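Local coordinates for stage II sporulation E family protein (Thermanaerovibrio acidaminovorans, PDB 3RNR) that is of unknown function but belongs to the PP2C family and is probably a protein phosphatase with an alpha-beta-alpha sandwich fold, at residues I23-A35 / A52-I66. Residues are numbered along the deposited sequence; the frame is centred on the assembly and turned at random.
Sequences IRGDEAAQRALSA and AAQAAVHRWASQGGI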
# COMPACT_ATOMS: atom_id res chain seq x y z
N ILE B 23 -17.38 1.78 -18.15
CA ILE B 23 -16.26 2.35 -18.88
C ILE B 23 -15.12 2.81 -17.96
O ILE B 23 -15.35 3.21 -16.82
CB ILE B 23 -16.67 3.51 -19.81
CG1 ILE B 23 -17.06 4.73 -18.99
CG2 ILE B 23 -17.81 3.08 -20.73
CD1 ILE B 23 -16.70 6.02 -19.69
N ARG B 24 -13.90 2.67 -18.46
CA ARG B 24 -12.69 3.17 -17.80
C ARG B 24 -12.60 2.71 -16.35
O ARG B 24 -12.23 3.48 -15.46
CB ARG B 24 -12.61 4.69 -17.94
CG ARG B 24 -12.54 5.14 -19.41
CD ARG B 24 -12.64 6.65 -19.60
NE ARG B 24 -11.42 7.35 -19.21
CZ ARG B 24 -11.27 8.67 -19.26
NH1 ARG B 24 -10.12 9.23 -18.88
NH2 ARG B 24 -12.28 9.43 -19.66
N GLY B 25 -12.91 1.44 -16.13
CA GLY B 25 -12.88 0.87 -14.79
C GLY B 25 -11.53 0.98 -14.10
O GLY B 25 -11.45 1.29 -12.91
N ASP B 26 -10.45 0.74 -14.84
CA ASP B 26 -9.12 0.81 -14.26
C ASP B 26 -8.75 2.22 -13.81
O ASP B 26 -8.11 2.40 -12.78
CB ASP B 26 -8.07 0.27 -15.24
CG ASP B 26 -7.96 -1.25 -15.21
OD1 ASP B 26 -8.78 -1.91 -14.51
OD2 ASP B 26 -7.05 -1.80 -15.88
N GLU B 27 -9.13 3.23 -14.59
CA GLU B 27 -8.90 4.61 -14.21
C GLU B 27 -9.73 5.02 -13.00
O GLU B 27 -9.25 5.77 -12.16
CB GLU B 27 -9.20 5.55 -15.39
CG GLU B 27 -8.22 5.38 -16.55
CD GLU B 27 -8.58 6.26 -17.74
OE1 GLU B 27 -8.36 7.48 -17.66
OE2 GLU B 27 -9.11 5.73 -18.74
N ALA B 28 -10.96 4.54 -12.90
CA ALA B 28 -11.76 4.77 -11.69
C ALA B 28 -11.09 4.14 -10.47
O ALA B 28 -11.01 4.75 -9.40
CB ALA B 28 -13.16 4.19 -11.85
N ALA B 29 -10.65 2.89 -10.63
CA ALA B 29 -10.00 2.17 -9.55
C ALA B 29 -8.74 2.89 -9.10
O ALA B 29 -8.46 2.96 -7.90
CB ALA B 29 -9.68 0.75 -9.96
N GLN B 30 -7.99 3.47 -10.04
CA GLN B 30 -6.78 4.22 -9.67
C GLN B 30 -7.09 5.39 -8.76
O GLN B 30 -6.37 5.64 -7.80
CB GLN B 30 -6.02 4.70 -10.91
CG GLN B 30 -5.35 3.57 -11.66
CD GLN B 30 -4.98 3.95 -13.07
OE1 GLN B 30 -5.18 5.09 -13.50
NE2 GLN B 30 -4.46 2.98 -13.81
N ARG B 31 -8.16 6.13 -9.06
CA ARG B 31 -8.51 7.28 -8.23
C ARG B 31 -8.95 6.82 -6.87
O ARG B 31 -8.62 7.44 -5.86
CB ARG B 31 -9.64 8.11 -8.85
CG ARG B 31 -9.14 9.19 -9.77
CD ARG B 31 -9.05 8.70 -11.19
NE ARG B 31 -8.49 9.73 -12.04
CZ ARG B 31 -7.67 9.49 -13.05
NH1 ARG B 31 -7.34 8.24 -13.35
NH2 ARG B 31 -7.18 10.50 -13.77
N ALA B 32 -9.70 5.73 -6.83
CA ALA B 32 -10.17 5.21 -5.55
C ALA B 32 -9.01 4.72 -4.69
O ALA B 32 -8.95 5.00 -3.50
CB ALA B 32 -11.21 4.08 -5.78
N LEU B 33 -8.11 3.96 -5.29
CA LEU B 33 -6.99 3.41 -4.54
C LEU B 33 -6.12 4.57 -4.03
O LEU B 33 -5.78 4.62 -2.86
CB LEU B 33 -6.18 2.47 -5.45
CG LEU B 33 -4.95 1.74 -4.91
CD1 LEU B 33 -3.78 2.71 -4.59
CD2 LEU B 33 -5.31 0.88 -3.71
N SER B 34 -5.76 5.49 -4.91
CA SER B 34 -4.86 6.58 -4.52
C SER B 34 -5.48 7.45 -3.43
O SER B 34 -4.80 7.82 -2.47
CB SER B 34 -4.50 7.44 -5.73
OG SER B 34 -3.59 8.46 -5.34
N ALA B 35 -6.75 7.80 -3.58
CA ALA B 35 -7.40 8.63 -2.56
C ALA B 35 -7.48 7.89 -1.21
O ALA B 35 -7.20 8.46 -0.15
CB ALA B 35 -8.77 9.10 -3.02
N ALA B 52 -13.28 9.61 0.75
CA ALA B 52 -12.32 10.28 -0.13
C ALA B 52 -12.25 9.63 -1.52
O ALA B 52 -12.21 10.32 -2.55
CB ALA B 52 -10.92 10.35 0.53
N ALA B 53 -12.24 8.30 -1.56
CA ALA B 53 -12.31 7.58 -2.83
C ALA B 53 -13.54 7.99 -3.64
O ALA B 53 -13.46 8.24 -4.84
CB ALA B 53 -12.31 6.05 -2.59
N GLN B 54 -14.68 8.06 -2.96
CA GLN B 54 -15.92 8.48 -3.60
C GLN B 54 -15.80 9.89 -4.17
O GLN B 54 -16.19 10.14 -5.31
CB GLN B 54 -17.09 8.42 -2.60
CG GLN B 54 -18.40 9.10 -3.12
CD GLN B 54 -19.04 8.37 -4.31
OE1 GLN B 54 -18.67 7.25 -4.65
NE2 GLN B 54 -20.00 9.03 -4.94
N ALA B 55 -15.25 10.82 -3.39
CA ALA B 55 -15.14 12.19 -3.84
C ALA B 55 -14.23 12.28 -5.07
O ALA B 55 -14.53 13.01 -6.02
CB ALA B 55 -14.63 13.10 -2.70
N ALA B 56 -13.13 11.52 -5.06
CA ALA B 56 -12.18 11.55 -6.16
C ALA B 56 -12.74 10.97 -7.45
O ALA B 56 -12.55 11.54 -8.52
CB ALA B 56 -10.88 10.82 -5.78
N VAL B 57 -13.41 9.83 -7.35
CA VAL B 57 -13.98 9.22 -8.55
C VAL B 57 -15.13 10.07 -9.09
O VAL B 57 -15.24 10.30 -10.29
CB VAL B 57 -14.40 7.75 -8.30
CG1 VAL B 57 -15.17 7.21 -9.50
CG2 VAL B 57 -13.15 6.89 -8.04
N HIS B 58 -15.98 10.55 -8.18
CA HIS B 58 -17.13 11.37 -8.56
C HIS B 58 -16.68 12.64 -9.32
O HIS B 58 -17.26 13.01 -10.35
CB HIS B 58 -17.91 11.75 -7.29
CG HIS B 58 -19.26 12.34 -7.55
ND1 HIS B 58 -19.44 13.61 -8.04
CD2 HIS B 58 -20.51 11.84 -7.34
CE1 HIS B 58 -20.73 13.87 -8.14
NE2 HIS B 58 -21.40 12.81 -7.72
N ARG B 59 -15.66 13.29 -8.79
CA ARG B 59 -15.11 14.52 -9.35
C ARG B 59 -14.54 14.27 -10.75
O ARG B 59 -14.89 14.95 -11.72
CB ARG B 59 -14.03 15.04 -8.38
CG ARG B 59 -13.48 16.44 -8.58
CD ARG B 59 -12.77 16.94 -7.29
NE ARG B 59 -11.83 15.96 -6.71
CZ ARG B 59 -11.79 15.59 -5.42
NH1 ARG B 59 -12.63 16.12 -4.55
NH2 ARG B 59 -10.90 14.69 -5.00
N TRP B 60 -13.67 13.27 -10.85
CA TRP B 60 -13.09 12.84 -12.12
C TRP B 60 -14.15 12.40 -13.17
O TRP B 60 -14.08 12.79 -14.33
CB TRP B 60 -12.09 11.70 -11.86
CG TRP B 60 -11.67 10.95 -13.08
CD1 TRP B 60 -10.77 11.35 -14.03
CD2 TRP B 60 -12.12 9.64 -13.48
NE1 TRP B 60 -10.64 10.37 -14.99
CE2 TRP B 60 -11.46 9.32 -14.68
CE3 TRP B 60 -13.02 8.72 -12.93
CZ2 TRP B 60 -11.67 8.11 -15.35
CZ3 TRP B 60 -13.23 7.53 -13.60
CH2 TRP B 60 -12.55 7.23 -14.79
N ALA B 61 -15.11 11.58 -12.75
CA ALA B 61 -16.17 11.11 -13.64
C ALA B 61 -17.00 12.28 -14.18
O ALA B 61 -17.32 12.34 -15.37
CB ALA B 61 -17.06 10.10 -12.92
N SER B 62 -17.35 13.21 -13.31
CA SER B 62 -18.13 14.38 -13.70
C SER B 62 -17.45 15.15 -14.84
O SER B 62 -18.03 15.38 -15.90
CB SER B 62 -18.36 15.29 -12.50
OG SER B 62 -19.20 14.67 -11.55
N GLN B 63 -16.20 15.54 -14.61
CA GLN B 63 -15.43 16.24 -15.62
C GLN B 63 -15.33 15.48 -16.92
O GLN B 63 -15.25 16.07 -17.99
CB GLN B 63 -14.04 16.54 -15.11
CG GLN B 63 -14.02 17.53 -14.01
CD GLN B 63 -12.61 17.92 -13.64
OE1 GLN B 63 -12.37 18.46 -12.56
NE2 GLN B 63 -11.67 17.63 -14.53
N GLY B 64 -15.30 14.15 -16.83
CA GLY B 64 -15.26 13.33 -18.03
C GLY B 64 -16.62 13.23 -18.70
O GLY B 64 -16.75 12.57 -19.72
N GLY B 65 -17.62 13.87 -18.11
CA GLY B 65 -19.00 13.76 -18.58
C GLY B 65 -19.58 12.36 -18.46
O GLY B 65 -20.62 12.04 -19.03
N ILE B 66 -18.84 11.50 -17.76
CA ILE B 66 -19.19 10.10 -17.50
C ILE B 66 -19.83 9.70 -16.14
O ILE B 66 -19.81 8.51 -15.80
CB ILE B 66 -18.08 9.12 -17.92
CG1 ILE B 66 -16.77 9.44 -17.21
CG2 ILE B 66 -17.89 9.16 -19.43
CD1 ILE B 66 -15.68 8.44 -17.55
O HOH W 1 -8.34 10.91 -17.16
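Arg-31 lies over one face of the Trp-60 indole. Its guanidinium is stacked on the ring with the planes 28° apart, and Arg-31 CZ sits 3.9 Å from the centroid of the Trp-60 five-membered ring, a cation-pi contact. A bend at chi2 (92°) brings CD over the same ring as a CH-pi contact. Trp-60 CG is anti to the backbone N, which sends the indole across to helix 25-35. There Trp-60 CZ2 meets Glu-27 CB at 3.6 Å, and Trp-60 CZ3 meets Ala-28 CB. Arg-24 is turned differently: its guanidinium plane is 77° from the indole, and Trp-60 CZ2 lies over one guanidinium face. Arg-24 grips the Glu-27 carboxylate side-on in a salt bridge, Arg-24 NE to Glu-27 OE2 at 2.9 Å and Arg-24 NH1 to Glu-27 OE1 at 2.8 Å. Trp-60 NE1 donates to a water at 3.2 Å. Farther along, small residues let the roughly antiparallel helices approach to 7.8 Å between axes. Ala-32 CB meets Ala-53 CB at 3.9 Å, and Val-57 CG2 lies 3.3 Å from Ala-28 O. The two helices form one outer layer of the sandwich; Ala-32 also touches Val-16 of the sheet. The chemistry implies apolar packing on the buried side, and a charged cluster with one water at the NE1 edge of the indole.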